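Local coordinates for isomerase/lactonizing enzyme (Agrobacterium tumefaciens, PDB 1RVK), which is of unknown function but, as a magnesium-binding member of the enolase superfamily, probably catalyses a reaction that begins with proton abstraction next to a carboxylate, at residues A[37-42]-A[47-52]; A[63-68]-A[86-91]; A[119-124]-A[318-323]; A[309-314]-A[337-342]. All blocks are in the same frame, centred on the assembly; numbering follows the deposited sequence.

Interaction 1 of 4, residues A[37-42]-A[47-52]; sequences MLTVRT and EGHSFT
Arg41 and Glu47 face each other as an antiparallel non-hydrogen-bonded pair of the beta hairpin 30-42/47-52, their side chains lying alongside and pointing the same way. Along Arg41, CB and CG rest against Glu47 CG, the closer being CG at 3.9 Å. CD then passes Glu47 OE1, and the chain bends at chi3 (-55°), which brings the NE/NH2 edge of the guanidinium to Glu47 OE1. NE lies 2.8 Å from Glu47 OE1 and NH2 lies 2.9 Å from the same oxygen, a side-on grip by two nitrogens. OE1 sits near the guanidinium plane, while the two planes are 65° apart; NE meets OE1 on its anti side and NH2 from above the carboxylate. On the same face, Thr39 OG1 and His49 ND1 are hydrogen-bonded at 2.8 Å, with the hydroxyl at the imidazole edge. Beyond them Met37, a selenomethionine, places CB 3.6 Å from Phe51 CE1 and its selenium obliquely beside both rings, 4.5 Å from the Phe51 centroid. Arg41 NH2 also forms a salt bridge with Glu7 of strand 3-15. One guanidinium thus ties all three strands of the N-terminal domain sheet, and the carboxylates of Glu47 and Glu7 probably balance its charge.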
loop_
_atom_site.group_PDB
_atom_site.type_symbol
_atom_site.label_atom_id
_atom_site.label_comp_id
_atom_site.label_asym_id
_atom_site.label_seq_id
_atom_site.Cartn_x
_atom_site.Cartn_y
_atom_site.Cartn_z
HETATM N N MSE A 37 -13.284 4.950 -10.842
HETATM C CA MSE A 37 -12.581 6.214 -10.700
HETATM C C MSE A 37 -13.554 7.205 -10.083
HETATM O O MSE A 37 -14.664 7.396 -10.591
HETATM C CB MSE A 37 -12.088 6.749 -12.050
HETATM C CG MSE A 37 -11.392 8.114 -11.938
HETATM SE SE MSE A 37 -10.660 8.842 -13.601
HETATM C CE MSE A 37 -12.332 9.236 -14.500
ATOM N N LEU A 38 -13.142 7.803 -8.970
ATOM C CA LEU A 38 -13.955 8.792 -8.279
ATOM C C LEU A 38 -13.478 10.174 -8.716
ATOM O O LEU A 38 -12.275 10.447 -8.717
ATOM C CB LEU A 38 -13.789 8.642 -6.764
ATOM C CG LEU A 38 -14.581 9.547 -5.805
ATOM C CD1 LEU A 38 -14.118 10.981 -5.919
ATOM C CD2 LEU A 38 -16.064 9.433 -6.096
ATOM N N THR A 39 -14.417 11.034 -9.099
ATOM C CA THR A 39 -14.083 12.395 -9.516
ATOM C C THR A 39 -14.854 13.418 -8.683
ATOM O O THR A 39 -16.062 13.290 -8.487
ATOM C CB THR A 39 -14.422 12.645 -11.011
ATOM O OG1 THR A 39 -13.557 11.863 -11.848
ATOM C CG2 THR A 39 -14.248 14.119 -11.356
ATOM N N VAL A 40 -14.141 14.421 -8.182
ATOM C CA VAL A 40 -14.749 15.496 -7.407
ATOM C C VAL A 40 -14.573 16.767 -8.239
ATOM O O VAL A 40 -13.459 17.087 -8.658
ATOM C CB VAL A 40 -14.051 15.676 -6.041
ATOM C CG1 VAL A 40 -14.703 16.822 -5.267
ATOM C CG2 VAL A 40 -14.136 14.381 -5.241
ATOM N N ARG A 41 -15.668 17.484 -8.486
ATOM C CA ARG A 41 -15.609 18.701 -9.290
ATOM C C ARG A 41 -16.124 19.922 -8.538
ATOM O O ARG A 41 -17.052 19.823 -7.734
ATOM C CB ARG A 41 -16.421 18.519 -10.581
ATOM C CG ARG A 41 -16.381 19.720 -11.520
ATOM C CD ARG A 41 -17.270 19.519 -12.750
ATOM N NE ARG A 41 -16.936 18.293 -13.471
ATOM C CZ ARG A 41 -17.644 17.170 -13.410
ATOM N NH1 ARG A 41 -18.737 17.109 -12.662
ATOM N NH2 ARG A 41 -17.252 16.101 -14.089
ATOM N N THR A 42 -15.518 21.075 -8.810
ATOM C CA THR A 42 -15.915 22.324 -8.168
ATOM C C THR A 42 -16.641 23.253 -9.148
ATOM O O THR A 42 -16.721 22.969 -10.345
ATOM C CB THR A 42 -14.691 23.059 -7.589
ATOM O OG1 THR A 42 -13.693 23.203 -8.606
ATOM C CG2 THR A 42 -14.103 22.274 -6.423
ATOM N N GLU A 47 -11.200 19.583 -11.433
ATOM C CA GLU A 47 -11.505 18.221 -11.000
ATOM C C GLU A 47 -10.335 17.540 -10.311
ATOM O O GLU A 47 -9.174 17.896 -10.529
ATOM C CB GLU A 47 -11.933 17.365 -12.200
ATOM C CG GLU A 47 -13.240 17.798 -12.845
ATOM C CD GLU A 47 -13.562 17.023 -14.113
ATOM O OE1 GLU A 47 -14.662 17.225 -14.666
ATOM O OE2 GLU A 47 -12.720 16.219 -14.561
ATOM N N GLY A 48 -10.673 16.558 -9.477
ATOM C CA GLY A 48 -9.696 15.764 -8.756
ATOM C C GLY A 48 -10.153 14.322 -8.914
ATOM O O GLY A 48 -11.354 14.051 -8.853
ATOM N N HIS A 49 -9.215 13.397 -9.105
ATOM C CA HIS A 49 -9.567 11.994 -9.319
ATOM C C HIS A 49 -8.781 11.016 -8.453
ATOM O O HIS A 49 -7.678 11.317 -8.001
ATOM C CB HIS A 49 -9.309 11.612 -10.779
ATOM C CG HIS A 49 -9.690 12.671 -11.763
ATOM N ND1 HIS A 49 -10.985 12.859 -12.192
ATOM C CD2 HIS A 49 -8.945 13.614 -12.387
ATOM C CE1 HIS A 49 -11.023 13.873 -13.038
ATOM N NE2 HIS A 49 -9.799 14.349 -13.174
ATOM N N SER A 50 -9.354 9.833 -8.253
ATOM C CA SER A 50 -8.697 8.780 -7.490
ATOM C C SER A 50 -9.335 7.437 -7.843
ATOM O O SER A 50 -10.537 7.359 -8.090
ATOM C CB SER A 50 -8.802 9.053 -5.988
ATOM O OG SER A 50 -7.791 8.343 -5.292
ATOM N N PHE A 51 -8.522 6.384 -7.864
ATOM C CA PHE A 51 -8.984 5.048 -8.229
ATOM C C PHE A 51 -9.174 4.092 -7.059
ATOM O O PHE A 51 -8.470 4.178 -6.054
ATOM C CB PHE A 51 -7.990 4.429 -9.214
ATOM C CG PHE A 51 -7.864 5.190 -10.498
ATOM C CD1 PHE A 51 -8.763 4.978 -11.535
ATOM C CD2 PHE A 51 -6.871 6.156 -10.655
ATOM C CE1 PHE A 51 -8.679 5.717 -12.716
ATOM C CE2 PHE A 51 -6.779 6.899 -11.832
ATOM C CZ PHE A 51 -7.686 6.678 -12.862
ATOM N N THR A 52 -10.129 3.175 -7.204
ATOM C CA THR A 52 -10.398 2.169 -6.180
ATOM C C THR A 52 -11.327 1.099 -6.742
ATOM O O THR A 52 -11.776 1.195 -7.884
ATOM C CB THR A 52 -11.051 2.784 -4.920
ATOM O OG1 THR A 52 -10.998 1.835 -3.848
ATOM C CG2 THR A 52 -12.501 3.158 -5.188
#

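Interaction 2 of 4, residues A[63-68]-A[86-91]; sequences EKFVKK and AHWQRG
The indole of Trp88 reaches helix 59-70 edge first. At the rim of its six-membered ring, Lys68 CB lies in the ring plane and Phe65 O near it, while Trp88 CE3 stands at the edge of the Phe65 phenyl. One face of that phenyl carries Lys64 CG, 3.8 Å above the plane and over its centre, so the aliphatic part of a neighbouring lysine packs on the ring. These are two helices of the N-terminal capping domain of the enolase superfamily, joined here through Trp88 of helix 78-89. The Trp88 torsions explain the approach: chi1 is -76°, and chi2 near 0° eclipses CD1 with CA, which swings the benzo side outward to the other helix. There CZ3 comes 3.6 Å from Phe65 O, a placement compatible with weak C-H...O attraction. The phenyl and indole side chains are not stacked; their closest atoms, Phe65 CD1 and Trp88 CE3, are 4.1 Å apart. Leu96 touches both aromatic side chains, and Val69 adds a further contact to Trp88. No hydrogen bond joins 63-68 to 86-91, so the interface rests on van der Waals contact. Lys68 continues extended beyond CG and its end leads away from Trp88, leaving CB to do the touching, 3.7 Å from Trp88 CH2.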
loop_
_atom_site.group_PDB
_atom_site.type_symbol
_atom_site.label_atom_id
_atom_site.label_comp_id
_atom_site.label_asym_id
_atom_site.label_seq_id
_atom_site.Cartn_x
_atom_site.Cartn_y
_atom_site.Cartn_z
ATOM N N GLU A 63 -24.269 7.987 -2.291
ATOM C CA GLU A 63 -25.491 8.721 -1.993
ATOM C C GLU A 63 -25.757 8.934 -0.511
ATOM O O GLU A 63 -26.126 10.031 -0.089
ATOM C CB GLU A 63 -26.685 8.011 -2.634
ATOM C CG GLU A 63 -26.550 7.850 -4.141
ATOM C CD GLU A 63 -26.518 9.180 -4.874
ATOM O OE1 GLU A 63 -26.060 9.206 -6.034
ATOM O OE2 GLU A 63 -26.958 10.196 -4.295
ATOM N N LYS A 64 -25.555 7.890 0.282
ATOM C CA LYS A 64 -25.822 7.976 1.710
ATOM C C LYS A 64 -24.768 8.711 2.530
ATOM O O LYS A 64 -25.097 9.330 3.542
ATOM C CB LYS A 64 -26.029 6.569 2.282
ATOM C CG LYS A 64 -26.498 6.550 3.728
ATOM C CD LYS A 64 -26.757 5.132 4.210
ATOM C CE LYS A 64 -27.284 5.120 5.637
ATOM N NZ LYS A 64 -27.563 3.736 6.111
ATOM N N PHE A 65 -23.511 8.672 2.093
ATOM C CA PHE A 65 -22.445 9.313 2.856
ATOM C C PHE A 65 -21.608 10.391 2.173
ATOM O O PHE A 65 -21.580 11.534 2.620
ATOM C CB PHE A 65 -21.484 8.244 3.390
ATOM C CG PHE A 65 -22.166 7.128 4.128
ATOM C CD1 PHE A 65 -22.707 7.339 5.394
ATOM C CD2 PHE A 65 -22.283 5.868 3.550
ATOM C CE1 PHE A 65 -23.358 6.307 6.074
ATOM C CE2 PHE A 65 -22.933 4.829 4.223
ATOM C CZ PHE A 65 -23.472 5.052 5.487
ATOM N N VAL A 66 -20.918 10.026 1.097
ATOM C CA VAL A 66 -20.020 10.959 0.422
ATOM C C VAL A 66 -20.621 12.260 -0.100
ATOM O O VAL A 66 -20.097 13.334 0.187
ATOM C CB VAL A 66 -19.255 10.257 -0.716
ATOM C CG1 VAL A 66 -18.227 11.209 -1.322
ATOM C CG2 VAL A 66 -18.556 9.014 -0.171
ATOM N N LYS A 67 -21.707 12.185 -0.860
ATOM C CA LYS A 67 -22.308 13.411 -1.378
ATOM C C LYS A 67 -22.814 14.328 -0.271
ATOM O O LYS A 67 -22.652 15.542 -0.347
ATOM C CB LYS A 67 -23.454 13.085 -2.339
ATOM C CG LYS A 67 -22.973 12.599 -3.691
ATOM C CD LYS A 67 -24.131 12.356 -4.639
ATOM C CE LYS A 67 -23.624 11.981 -6.020
ATOM N NZ LYS A 67 -24.737 11.700 -6.973
ATOM N N LYS A 68 -23.416 13.744 0.761
ATOM C CA LYS A 68 -23.945 14.528 1.872
ATOM C C LYS A 68 -22.877 15.334 2.601
ATOM O O LYS A 68 -23.165 16.381 3.173
ATOM C CB LYS A 68 -24.659 13.619 2.871
ATOM C CG LYS A 68 -25.917 12.968 2.336
ATOM C CD LYS A 68 -26.576 12.144 3.429
ATOM C CE LYS A 68 -27.865 11.504 2.953
ATOM N NZ LYS A 68 -28.475 10.692 4.043
ATOM N N ALA A 86 -15.384 10.558 9.074
ATOM C CA ALA A 86 -14.953 9.674 10.155
ATOM C C ALA A 86 -16.049 9.554 11.213
ATOM O O ALA A 86 -16.293 8.479 11.754
ATOM C CB ALA A 86 -13.668 10.212 10.790
ATOM N N HIS A 87 -16.708 10.673 11.488
ATOM C CA HIS A 87 -17.778 10.738 12.474
ATOM C C HIS A 87 -18.986 9.881 12.099
ATOM O O HIS A 87 -19.719 9.425 12.974
ATOM C CB HIS A 87 -18.202 12.204 12.651
ATOM C CG HIS A 87 -19.491 12.387 13.394
ATOM N ND1 HIS A 87 -20.480 13.244 12.961
ATOM C CD2 HIS A 87 -19.952 11.827 14.537
ATOM C CE1 HIS A 87 -21.497 13.202 13.803
ATOM N NE2 HIS A 87 -21.203 12.349 14.768
ATOM N N TRP A 88 -19.194 9.657 10.804
ATOM C CA TRP A 88 -20.335 8.866 10.341
ATOM C C TRP A 88 -20.063 7.375 10.185
ATOM O O TRP A 88 -20.978 6.605 9.894
ATOM C CB TRP A 88 -20.845 9.409 9.000
ATOM C CG TRP A 88 -21.648 10.673 9.103
ATOM C CD1 TRP A 88 -21.962 11.362 10.241
ATOM C CD2 TRP A 88 -22.263 11.384 8.021
ATOM N NE1 TRP A 88 -22.737 12.459 9.933
ATOM C CE2 TRP A 88 -22.936 12.494 8.577
ATOM C CE3 TRP A 88 -22.311 11.187 6.633
ATOM C CZ2 TRP A 88 -23.650 13.407 7.792
ATOM C CZ3 TRP A 88 -23.023 12.094 5.853
ATOM C CH2 TRP A 88 -23.682 13.191 6.439
ATOM N N GLN A 89 -18.816 6.961 10.374
ATOM C CA GLN A 89 -18.483 5.549 10.217
ATOM C C GLN A 89 -19.167 4.650 11.234
ATOM O O GLN A 89 -19.735 3.620 10.881
ATOM C CB GLN A 89 -16.970 5.344 10.308
ATOM C CG GLN A 89 -16.203 5.889 9.125
ATOM C CD GLN A 89 -14.735 5.525 9.185
ATOM O OE1 GLN A 89 -13.994 6.033 10.023
ATOM N NE2 GLN A 89 -14.313 4.628 8.303
ATOM N N ARG A 90 -19.107 5.044 12.500
ATOM C CA ARG A 90 -19.695 4.258 13.572
ATOM C C ARG A 90 -21.148 3.858 13.318
ATOM O O ARG A 90 -21.532 2.706 13.547
ATOM C CB ARG A 90 -19.588 5.028 14.893
ATOM C CG ARG A 90 -20.132 4.278 16.103
ATOM C CD ARG A 90 -20.014 5.119 17.361
ATOM N NE ARG A 90 -20.442 4.380 18.545
ATOM C CZ ARG A 90 -21.695 4.010 18.785
ATOM N NH1 ARG A 90 -21.983 3.337 19.889
ATOM N NH2 ARG A 90 -22.661 4.321 17.929
ATOM N N GLY A 91 -21.952 4.799 12.832
ATOM C CA GLY A 91 -23.354 4.494 12.586
ATOM C C GLY A 91 -23.706 4.087 11.168
ATOM O O GLY A 91 -24.882 4.050 10.820
#

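Interaction 3 of 4, residues A[119-124]-A[318-323]; sequences PVYKLI and VVAATK
Tyr121 and Ala321 bring their CA atoms to 5.1 Å, the nearest pair of CA atoms between segments 119-124 and 318-323. So tight a spacing is possible because two alanines face the other helix. Ala320 CB comes obliquely to the Tyr121 ring, 3.6 Å from CD1, and is also in reach of CG and CB. Tyr121 holds CG between its backbone N and carbonyl carbon (chi1 82°), and the ring is braced by Lys122 CG, 3.9 Å above its plane and over its centre. Its phenolic end is hydrogen-bonded to Asp129, which also forms a salt bridge with Lys122. One turn on, Ile124 uses its CG2 branch to touch Ala321 CB at 3.8 Å. Ala321 CB also stands 4.3 Å from Tyr121 CB, which places Ala321 between the two larger side chains. Within the second segment, Thr322 OG1 donates to Val318 O over 3.0 Å. The contact joins the N-terminal domain to a helix of the barrel domain. Between the two segments it is wholly apolar; the small alanines allow the close approach, and the nearby hydrogen bond between Tyr121 N and His317 ND1 adds a directional link between the same helices.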
loop_
_atom_site.group_PDB
_atom_site.type_symbol
_atom_site.label_atom_id
_atom_site.label_comp_id
_atom_site.label_asym_id
_atom_site.label_seq_id
_atom_site.Cartn_x
_atom_site.Cartn_y
_atom_site.Cartn_z
ATOM N N PRO A 119 2.360 19.441 -7.419
ATOM C CA PRO A 119 2.357 18.014 -7.070
ATOM C C PRO A 119 1.924 17.973 -5.603
ATOM O O PRO A 119 2.287 18.863 -4.828
ATOM C CB PRO A 119 3.818 17.608 -7.236
ATOM C CG PRO A 119 4.335 18.575 -8.274
ATOM C CD PRO A 119 3.700 19.878 -7.847
ATOM N N VAL A 120 1.156 16.964 -5.214
ATOM C CA VAL A 120 0.691 16.895 -3.832
ATOM C C VAL A 120 1.802 16.937 -2.782
ATOM O O VAL A 120 1.673 17.640 -1.778
ATOM C CB VAL A 120 -0.211 15.647 -3.610
ATOM C CG1 VAL A 120 -0.385 15.355 -2.114
ATOM C CG2 VAL A 120 -1.578 15.898 -4.243
ATOM N N TYR A 121 2.901 16.221 -3.003
ATOM C CA TYR A 121 3.964 16.231 -2.001
ATOM C C TYR A 121 4.606 17.608 -1.840
ATOM O O TYR A 121 5.096 17.938 -0.764
ATOM C CB TYR A 121 5.019 15.156 -2.308
ATOM C CG TYR A 121 6.069 15.504 -3.341
ATOM C CD1 TYR A 121 7.375 15.819 -2.956
ATOM C CD2 TYR A 121 5.784 15.442 -4.700
ATOM C CE1 TYR A 121 8.374 16.052 -3.907
ATOM C CE2 TYR A 121 6.770 15.678 -5.656
ATOM C CZ TYR A 121 8.060 15.975 -5.255
ATOM O OH TYR A 121 9.041 16.150 -6.210
ATOM N N LYS A 122 4.589 18.415 -2.900
ATOM C CA LYS A 122 5.148 19.763 -2.836
ATOM C C LYS A 122 4.199 20.685 -2.068
ATOM O O LYS A 122 4.635 21.649 -1.432
ATOM C CB LYS A 122 5.379 20.312 -4.246
ATOM C CG LYS A 122 6.528 19.652 -4.996
ATOM C CD LYS A 122 7.889 20.080 -4.456
ATOM C CE LYS A 122 9.010 19.468 -5.287
ATOM N NZ LYS A 122 10.367 19.915 -4.871
ATOM N N LEU A 123 2.902 20.388 -2.136
ATOM C CA LEU A 123 1.886 21.171 -1.433
ATOM C C LEU A 123 1.961 20.884 0.058
ATOM O O LEU A 123 1.791 21.775 0.890
ATOM C CB LEU A 123 0.483 20.820 -1.932
ATOM C CG LEU A 123 0.028 21.419 -3.260
ATOM C CD1 LEU A 123 -1.399 20.965 -3.552
ATOM C CD2 LEU A 123 0.098 22.941 -3.187
ATOM N N ILE A 124 2.205 19.624 0.386
ATOM C CA ILE A 124 2.320 19.207 1.775
ATOM C C ILE A 124 3.574 19.831 2.369
ATOM O O ILE A 124 3.573 20.314 3.499
ATOM C CB ILE A 124 2.446 17.672 1.878
ATOM C CG1 ILE A 124 1.144 17.011 1.418
ATOM C CG2 ILE A 124 2.800 17.270 3.306
ATOM C CD1 ILE A 124 1.239 15.500 1.260
ATOM N N VAL A 318 3.152 10.481 -0.007
ATOM C CA VAL A 318 3.323 10.521 1.442
ATOM C C VAL A 318 4.803 10.277 1.744
ATOM O O VAL A 318 5.404 10.968 2.566
ATOM C CB VAL A 318 2.467 9.438 2.147
ATOM C CG1 VAL A 318 2.813 9.373 3.635
ATOM C CG2 VAL A 318 0.985 9.770 1.984
ATOM N N VAL A 319 5.391 9.298 1.064
ATOM C CA VAL A 319 6.802 8.981 1.270
ATOM C C VAL A 319 7.714 10.155 0.882
ATOM O O VAL A 319 8.692 10.443 1.567
ATOM C CB VAL A 319 7.208 7.728 0.458
ATOM C CG1 VAL A 319 8.722 7.510 0.532
ATOM C CG2 VAL A 319 6.475 6.503 1.000
ATOM N N ALA A 320 7.385 10.835 -0.211
ATOM C CA ALA A 320 8.192 11.959 -0.676
ATOM C C ALA A 320 8.090 13.181 0.235
ATOM O O ALA A 320 9.001 14.014 0.285
ATOM C CB ALA A 320 7.783 12.333 -2.097
ATOM N N ALA A 321 6.984 13.283 0.962
ATOM C CA ALA A 321 6.759 14.416 1.849
ATOM C C ALA A 321 7.320 14.220 3.254
ATOM O O ALA A 321 7.313 15.152 4.058
ATOM C CB ALA A 321 5.264 14.712 1.930
ATOM N N THR A 322 7.806 13.021 3.554
ATOM C CA THR A 322 8.329 12.740 4.886
ATOM C C THR A 322 9.747 12.178 4.896
ATOM O O THR A 322 10.238 11.671 3.885
ATOM C CB THR A 322 7.396 11.770 5.637
ATOM O OG1 THR A 322 7.260 10.559 4.884
ATOM C CG2 THR A 322 6.020 12.395 5.816
ATOM N N LYS A 323 10.400 12.270 6.050
ATOM C CA LYS A 323 11.771 11.794 6.202
ATOM C C LYS A 323 11.909 10.426 6.858
ATOM O O LYS A 323 12.762 9.629 6.459
ATOM C CB LYS A 323 12.580 12.811 7.018
ATOM C CG LYS A 323 13.963 12.328 7.449
ATOM C CD LYS A 323 14.655 13.376 8.317
ATOM C CE LYS A 323 16.016 12.904 8.813
ATOM N NZ LYS A 323 15.900 11.775 9.781
#

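Interaction 4 of 4, residues A[309-314]-A[337-342]; sequences HGNTAM and LEYDDG
Asn311 carries CG between its backbone N and carbonyl carbon (chi1 69°), whereas Tyr339 extends with CG anti to its backbone N (chi1 -177°); together these torsions let two loops whose nearest CA atoms are 11.2 Å apart meet through their side chains. The amide nitrogen ND2 of Asn311 donates to Tyr339 OH at 3.0 Å. The bond is nearly straight, 172° at the hydrogen, and the hydroxyl oxygen lies almost exactly in the amide plane, as expected for an N-H used along its own direction. The amide and phenol planes are nonetheless turned well away from each other, and ND2 comes in at the ring edge, 3.8 Å from both CE2 and CZ of Tyr339. Asn311 CB adds a lesser approach, 3.7 Å from Tyr339 OH. The phenol oxygen is held from a second direction by a hydrogen bond with Asp351, so accepting from Asn311 would probably leave its own proton for that carboxylate. At the rim of the Tyr339 ring lies Asp340 OD2, itself in a salt bridge with Arg330, while Asp340 OD1 pairs with Arg163. Arg330 and Leu333 of strand 328-333 also touch the Tyr339 side chain. The Asn311-Tyr339 bond spans the loops that follow strands 306-308 and 328-333, at the C-terminal end of the barrel where enolase-superfamily active sites lie. The Asn311 side chain is about 12 Å from the magnesium ion, and the nearby His309-Asp285 pair recalls the His-Asp dyad of mandelate racemase-like barrels.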
loop_
_atom_site.group_PDB
_atom_site.type_symbol
_atom_site.label_atom_id
_atom_site.label_comp_id
_atom_site.label_asym_id
_atom_site.label_seq_id
_atom_site.Cartn_x
_atom_site.Cartn_y
_atom_site.Cartn_z
ATOM N N HIS A 309 2.742 1.250 3.517
ATOM C CA HIS A 309 2.259 0.085 2.789
ATOM C C HIS A 309 1.549 0.438 1.495
ATOM O O HIS A 309 0.640 1.269 1.486
ATOM C CB HIS A 309 1.284 -0.722 3.650
ATOM C CG HIS A 309 0.488 -1.729 2.874
ATOM N ND1 HIS A 309 -0.889 -1.725 2.840
ATOM C CD2 HIS A 309 0.881 -2.757 2.082
ATOM C CE1 HIS A 309 -1.311 -2.705 2.060
ATOM N NE2 HIS A 309 -0.257 -3.346 1.586
ATOM N N GLY A 310 1.963 -0.207 0.408
ATOM C CA GLY A 310 1.306 0.007 -0.866
ATOM C C GLY A 310 1.993 0.896 -1.876
ATOM O O GLY A 310 2.695 1.844 -1.527
ATOM N N ASN A 311 1.779 0.569 -3.145
ATOM C CA ASN A 311 2.343 1.332 -4.245
ATOM C C ASN A 311 1.313 2.369 -4.703
ATOM O O ASN A 311 0.327 2.626 -4.010
ATOM C CB ASN A 311 2.702 0.394 -5.401
ATOM C CG ASN A 311 1.478 -0.188 -6.081
ATOM O OD1 ASN A 311 0.454 -0.414 -5.443
ATOM N ND2 ASN A 311 1.584 -0.448 -7.383
ATOM N N THR A 312 1.559 2.937 -5.882
ATOM C CA THR A 312 0.734 3.970 -6.524
ATOM C C THR A 312 1.019 5.364 -5.965
ATOM O O THR A 312 1.571 5.520 -4.871
ATOM C CB THR A 312 -0.804 3.693 -6.451
ATOM O OG1 THR A 312 -1.315 4.064 -5.166
ATOM C CG2 THR A 312 -1.104 2.219 -6.729
ATOM N N ALA A 313 0.639 6.370 -6.743
ATOM C CA ALA A 313 0.862 7.770 -6.410
ATOM C C ALA A 313 0.509 8.221 -5.000
ATOM O O ALA A 313 1.298 8.913 -4.357
ATOM C CB ALA A 313 0.137 8.649 -7.419
HETATM N N MSE A 314 -0.674 7.849 -4.523
HETATM C CA MSE A 314 -1.108 8.273 -3.194
HETATM C C MSE A 314 -0.088 7.964 -2.104
HETATM O O MSE A 314 0.175 8.801 -1.235
HETATM C CB MSE A 314 -2.456 7.637 -2.848
HETATM C CG MSE A 314 -2.469 6.124 -2.876
HETATM SE SE MSE A 314 -4.284 5.447 -2.759
HETATM C CE MSE A 314 -3.864 3.600 -2.371
ATOM N N LEU A 337 5.148 -11.391 -14.557
ATOM C CA LEU A 337 4.584 -10.082 -14.863
ATOM C C LEU A 337 5.632 -8.985 -15.022
ATOM O O LEU A 337 6.697 -9.033 -14.408
ATOM C CB LEU A 337 3.596 -9.680 -13.762
ATOM C CG LEU A 337 2.487 -10.680 -13.426
ATOM C CD1 LEU A 337 1.674 -10.176 -12.239
ATOM C CD2 LEU A 337 1.597 -10.876 -14.642
ATOM N N GLU A 338 5.317 -7.999 -15.857
ATOM C CA GLU A 338 6.217 -6.878 -16.097
ATOM C C GLU A 338 5.622 -5.626 -15.464
ATOM O O GLU A 338 4.827 -4.921 -16.084
ATOM C CB GLU A 338 6.403 -6.654 -17.601
ATOM C CG GLU A 338 7.418 -5.574 -17.925
ATOM C CD GLU A 338 8.829 -5.967 -17.526
ATOM O OE1 GLU A 338 9.704 -5.076 -17.477
ATOM O OE2 GLU A 338 9.067 -7.166 -17.271
ATOM N N TYR A 339 6.016 -5.355 -14.226
ATOM C CA TYR A 339 5.516 -4.202 -13.490
ATOM C C TYR A 339 5.765 -2.873 -14.199
ATOM O O TYR A 339 4.904 -1.993 -14.201
ATOM C CB TYR A 339 6.146 -4.178 -12.091
ATOM C CG TYR A 339 5.653 -3.066 -11.189
ATOM C CD1 TYR A 339 6.149 -1.767 -11.303
ATOM C CD2 TYR A 339 4.684 -3.315 -10.217
ATOM C CE1 TYR A 339 5.695 -0.747 -10.471
ATOM C CE2 TYR A 339 4.223 -2.303 -9.382
ATOM C CZ TYR A 339 4.733 -1.023 -9.514
ATOM O OH TYR A 339 4.277 -0.025 -8.685
ATOM N N ASP A 340 6.938 -2.731 -14.806
ATOM C CA ASP A 340 7.295 -1.490 -15.484
ATOM C C ASP A 340 6.411 -1.136 -16.682
ATOM O O ASP A 340 6.496 -0.027 -17.212
ATOM C CB ASP A 340 8.773 -1.535 -15.895
ATOM C CG ASP A 340 9.714 -1.585 -14.691
ATOM O OD1 ASP A 340 10.939 -1.743 -14.884
ATOM O OD2 ASP A 340 9.226 -1.464 -13.546
ATOM N N ASP A 341 5.555 -2.065 -17.100
ATOM C CA ASP A 341 4.657 -1.816 -18.224
ATOM C C ASP A 341 3.480 -0.915 -17.845
ATOM O O ASP A 341 2.848 -0.313 -18.711
ATOM C CB ASP A 341 4.133 -3.137 -18.794
ATOM C CG ASP A 341 5.106 -3.778 -19.768
ATOM O OD1 ASP A 341 4.821 -4.898 -20.237
ATOM O OD2 ASP A 341 6.150 -3.157 -20.072
ATOM N N GLY A 342 3.181 -0.833 -16.554
ATOM C CA GLY A 342 2.097 0.025 -16.106
ATOM C C GLY A 342 0.686 -0.507 -16.278
ATOM O O GLY A 342 0.471 -1.708 -16.424
#

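How the interactions relate
Interaction 1 is the buried one, a hairpin with backbone pairing, salt bridge and aromatic contacts on one face. Interaction 2 belongs to the same N-terminal domain, helix 59-70 following strand 47-52 in the chain, yet it is partly exposed and has no hydrogen bond between its segments. Interactions 3 and 4 share helix 313-321 but work at different ends: its C-terminal part packs apolar groups against the N-terminal domain, whereas the loop entering the helix makes one side-chain hydrogen bond at the surface. Interaction 3 alone joins the two domains. Centres of interactions 2 and 4 lie about 30 Å apart, matching their places in cap and barrel.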